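Long-range contact in ubiquitin-like-conjugating enzyme ATG10 (Saccharomyces cerevisiae, PDB 4EBR), which catalyses, as an E2-like enzyme, the conjugation of the ubiquitin-like protein ATG12 to ATG5, a step required for autophagy and cytoplasm-to-vacuole transport: residues L41-P46 with H64-L69. Numbering follows the deposited sequence.
Sequences LLRLIP and HIELYL
Leu42 and Leu67 pair across two antiparallel strands through reciprocal backbone bonds, Leu42 N to Leu67 O (2.7 Å) and Leu67 N to Leu42 O (2.8 Å), both nearly straight. A third, Leu44 N to Ile65 O (3.0 Å), continues the ladder toward the end of strand 40-44. Between these bonds, on the face bearing Leu41, Arg43, Glu66 and Tyr68, the non-hydrogen-bonded pair Arg43 and Glu66 forms a salt bridge, NE to OE1 at 3.2 Å. The two side chains run alongside each other in the same direction, and the oxygen lies at the guanidinium edge, close to its plane. The carboxylate is turned 68° from that plane, however; the bond is bent, 147° at the hydrogen, and reaches Glu66 OE1 from above the carboxylate plane. Leu41 closes over the guanidinium, its CD2 covering the centre of one face. With CG anti to the backbone N (chi1 175°), its other methyl, CD1, lies over toward the partner strand, beside Leu67 O.

The example illustrates how side chains alternate between the two faces of a beta ladder, here in the central antiparallel sheet of an E2-like fold: the ion pair sits among Leu41 and Tyr68 on one face, and leucines face helix 152-164 on the other. There the CB atoms of Leu42 and Leu67 lie 4.1 Å apart, and Leu44 CD1 rests on Ile65 CG2. From the helix, Ile160 packs against Leu67 and Leu69, and Leu164 against Leu44. Beyond the strand end, Pro46 CG approaches the His64 ring obliquely, 3.9 Å from NE2.

Flanking strands secure the charged pair. Arg83 NE makes a salt bridge to Glu66 OE2, so that two arginines meet this buried carboxylate and would probably favour its ionised form. Trp85 NE1 gives a hydrogen bond to OE1, the same oxygen that Arg43 NE reaches, while Asp30 OD1 forms a salt bridge with Arg43 NH1.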
ATOM      1  N   LEU A  41      15.100  -8.165  -8.186  1.00 50.01           N
ATOM      2  CA  LEU A  41      15.464  -8.525  -6.830  1.00 48.53           C
ATOM      3  C   LEU A  41      16.931  -8.192  -6.567  1.00 51.90           C
ATOM      4  O   LEU A  41      17.829  -8.611  -7.307  1.00 56.17           O
ATOM      5  CB  LEU A  41      15.213 -10.002  -6.568  1.00 45.83           C
ATOM      6  CG  LEU A  41      15.711 -10.374  -5.172  1.00 47.14           C
ATOM      7  CD1 LEU A  41      14.923  -9.632  -4.105  1.00 45.42           C
ATOM      8  CD2 LEU A  41      15.649 -11.880  -4.948  1.00 50.52           C
ATOM      9  N   LEU A  42      17.164  -7.426  -5.514  1.00 47.45           N
ATOM     10  CA  LEU A  42      18.511  -7.099  -5.109  1.00 48.48           C
ATOM     11  C   LEU A  42      18.794  -7.748  -3.772  1.00 49.93           C
ATOM     12  O   LEU A  42      18.094  -7.506  -2.783  1.00 51.60           O
ATOM     13  CB  LEU A  42      18.693  -5.580  -5.016  1.00 46.99           C
ATOM     14  CG  LEU A  42      18.634  -4.887  -6.378  1.00 51.16           C
ATOM     15  CD1 LEU A  42      18.974  -3.409  -6.295  1.00 51.39           C
ATOM     16  CD2 LEU A  42      19.572  -5.577  -7.341  1.00 55.58           C
ATOM     17  N   ARG A  43      19.811  -8.595  -3.736  1.00 51.89           N
ATOM     18  CA  ARG A  43      20.282  -9.098  -2.459  1.00 53.90           C
ATOM     19  C   ARG A  43      21.537  -8.333  -2.125  1.00 60.56           C
ATOM     20  O   ARG A  43      22.408  -8.164  -2.974  1.00 65.76           O
ATOM     21  CB  ARG A  43      20.544 -10.602  -2.505  1.00 52.04           C
ATOM     22  CG  ARG A  43      19.291 -11.421  -2.728  1.00 50.74           C
ATOM     23  CD  ARG A  43      19.484 -12.866  -2.326  1.00 54.65           C
ATOM     24  NE  ARG A  43      18.239 -13.626  -2.425  1.00 56.16           N
ATOM     25  CZ  ARG A  43      17.812 -14.236  -3.533  1.00 61.71           C
ATOM     26  NH1 ARG A  43      18.525 -14.182  -4.665  1.00 63.98           N
ATOM     27  NH2 ARG A  43      16.662 -14.906  -3.510  1.00 62.27           N
ATOM     28  N   LEU A  44      21.619  -7.850  -0.895  1.00 62.63           N
ATOM     29  CA  LEU A  44      22.751  -7.029  -0.506  1.00 68.34           C
ATOM     30  C   LEU A  44      23.740  -7.777   0.362  1.00 76.09           C
ATOM     31  O   LEU A  44      23.382  -8.692   1.094  1.00 78.07           O
ATOM     32  CB  LEU A  44      22.289  -5.773   0.210  1.00 66.04           C
ATOM     33  CG  LEU A  44      21.469  -4.823  -0.656  1.00 66.41           C
ATOM     34  CD1 LEU A  44      21.212  -3.543   0.109  1.00 67.67           C
ATOM     35  CD2 LEU A  44      22.162  -4.536  -1.979  1.00 66.10           C
ATOM     36  N   ILE A  45      24.997  -7.348   0.280  1.00 81.98           N
ATOM     37  CA  ILE A  45      26.088  -7.942   1.043  1.00 86.00           C
ATOM     38  C   ILE A  45      25.898  -7.737   2.540  1.00 87.60           C
ATOM     39  O   ILE A  45      25.393  -6.704   2.981  1.00 85.86           O
ATOM     40  CB  ILE A  45      27.450  -7.359   0.625  1.00 88.51           C
ATOM     41  CG1 ILE A  45      27.487  -5.850   0.884  1.00 92.78           C
ATOM     42  CG2 ILE A  45      27.733  -7.659  -0.839  1.00 89.25           C
ATOM     43  CD1 ILE A  45      28.857  -5.233   0.705  1.00 99.01           C
ATOM     44  N   PRO A  46      26.301  -8.738   3.314  1.00 92.62           N
ATOM     45  CA  PRO A  46      26.106  -8.737   4.770  1.00 94.40           C
ATOM     46  C   PRO A  46      26.459  -7.384   5.394  1.00 98.83           C
ATOM     47  O   PRO A  46      27.495  -6.807   5.077  1.00103.10           O
ATOM     48  CB  PRO A  46      27.062  -9.840   5.248  1.00 93.85           C
ATOM     49  CG  PRO A  46      27.064 -10.811   4.131  1.00 93.94           C
ATOM     50  CD  PRO A  46      27.010  -9.953   2.867  1.00 95.96           C
ATOM     51  N   HIS A  64      21.075  -9.317   6.345  1.00 69.59           N
ATOM     52  CA  HIS A  64      21.053  -9.445   4.891  1.00 67.66           C
ATOM     53  C   HIS A  64      19.778  -8.791   4.433  1.00 63.09           C
ATOM     54  O   HIS A  64      18.698  -9.147   4.891  1.00 63.29           O
ATOM     55  CB  HIS A  64      21.115 -10.898   4.449  1.00 70.40           C
ATOM     56  CG  HIS A  64      22.219 -11.658   5.104  1.00 79.51           C
ATOM     57  ND1 HIS A  64      22.167 -12.048   6.428  1.00 80.86           N
ATOM     58  CD2 HIS A  64      23.426 -12.055   4.642  1.00 85.96           C
ATOM     59  CE1 HIS A  64      23.284 -12.675   6.743  1.00 83.56           C
ATOM     60  NE2 HIS A  64      24.064 -12.697   5.678  1.00 87.35           N
ATOM     61  N   ILE A  65      19.914  -7.832   3.525  1.00 58.18           N
ATOM     62  CA  ILE A  65      18.801  -7.000   3.115  1.00 50.34           C
ATOM     63  C   ILE A  65      18.378  -7.445   1.738  1.00 47.66           C
ATOM     64  O   ILE A  65      19.224  -7.730   0.886  1.00 47.71           O
ATOM     65  CB  ILE A  65      19.218  -5.499   3.105  1.00 50.73           C
ATOM     66  CG1 ILE A  65      19.527  -5.047   4.528  1.00 52.71           C
ATOM     67  CG2 ILE A  65      18.138  -4.613   2.546  1.00 39.42           C
ATOM     68  CD1 ILE A  65      19.974  -3.622   4.641  1.00 53.47           C
ATOM     69  N   GLU A  66      17.076  -7.529   1.519  1.00 38.48           N
ATOM     70  CA  GLU A  66      16.595  -7.852   0.202  1.00 41.81           C
ATOM     71  C   GLU A  66      15.678  -6.750  -0.290  1.00 42.48           C
ATOM     72  O   GLU A  66      14.787  -6.313   0.441  1.00 44.85           O
ATOM     73  CB  GLU A  66      15.885  -9.208   0.210  1.00 40.54           C
ATOM     74  CG  GLU A  66      16.802 -10.334   0.650  1.00 45.49           C
ATOM     75  CD  GLU A  66      16.195 -11.733   0.511  1.00 53.51           C
ATOM     76  OE1 GLU A  66      16.981 -12.709   0.376  1.00 57.78           O
ATOM     77  OE2 GLU A  66      14.949 -11.866   0.550  1.00 54.22           O
ATOM     78  N   LEU A  67      15.901  -6.293  -1.520  1.00 40.78           N
ATOM     79  CA  LEU A  67      15.044  -5.269  -2.107  1.00 40.01           C
ATOM     80  C   LEU A  67      14.352  -5.813  -3.331  1.00 40.69           C
ATOM     81  O   LEU A  67      15.019  -6.292  -4.253  1.00 42.88           O
ATOM     82  CB  LEU A  67      15.859  -4.063  -2.545  1.00 39.47           C
ATOM     83  CG  LEU A  67      16.785  -3.400  -1.536  1.00 42.02           C
ATOM     84  CD1 LEU A  67      17.356  -2.153  -2.192  1.00 46.40           C
ATOM     85  CD2 LEU A  67      16.047  -3.053  -0.263  1.00 39.63           C
ATOM     86  N   TYR A  68      13.023  -5.742  -3.355  1.00 36.01           N
ATOM     87  CA  TYR A  68      12.306  -6.104  -4.565  1.00 37.94           C
ATOM     88  C   TYR A  68      11.708  -4.844  -5.191  1.00 40.64           C
ATOM     89  O   TYR A  68      10.852  -4.188  -4.593  1.00 39.06           O
ATOM     90  CB  TYR A  68      11.234  -7.141  -4.252  1.00 40.76           C
ATOM     91  CG  TYR A  68      10.674  -7.870  -5.457  1.00 44.54           C
ATOM     92  CD1 TYR A  68      11.413  -8.022  -6.621  1.00 48.35           C
ATOM     93  CD2 TYR A  68       9.406  -8.409  -5.427  1.00 45.53           C
ATOM     94  CE1 TYR A  68      10.891  -8.694  -7.723  1.00 49.99           C
ATOM     95  CE2 TYR A  68       8.881  -9.084  -6.517  1.00 48.72           C
ATOM     96  CZ  TYR A  68       9.624  -9.220  -7.657  1.00 51.38           C
ATOM     97  OH  TYR A  68       9.083  -9.896  -8.726  1.00 56.05           O
ATOM     98  N   LEU A  69      12.183  -4.491  -6.383  1.00 44.18           N
ATOM     99  CA  LEU A  69      11.689  -3.316  -7.104  1.00 44.41           C
ATOM    100  C   LEU A  69      10.576  -3.770  -8.014  1.00 46.88           C
ATOM    101  O   LEU A  69      10.796  -4.569  -8.919  1.00 52.17           O
ATOM    102  CB  LEU A  69      12.790  -2.700  -7.963  1.00 43.60           C
ATOM    103  CG  LEU A  69      13.926  -1.956  -7.266  1.00 42.69           C
ATOM    104  CD1 LEU A  69      14.843  -2.898  -6.514  1.00 41.78           C
ATOM    105  CD2 LEU A  69      14.708  -1.163  -8.291  1.00 42.31           C
TER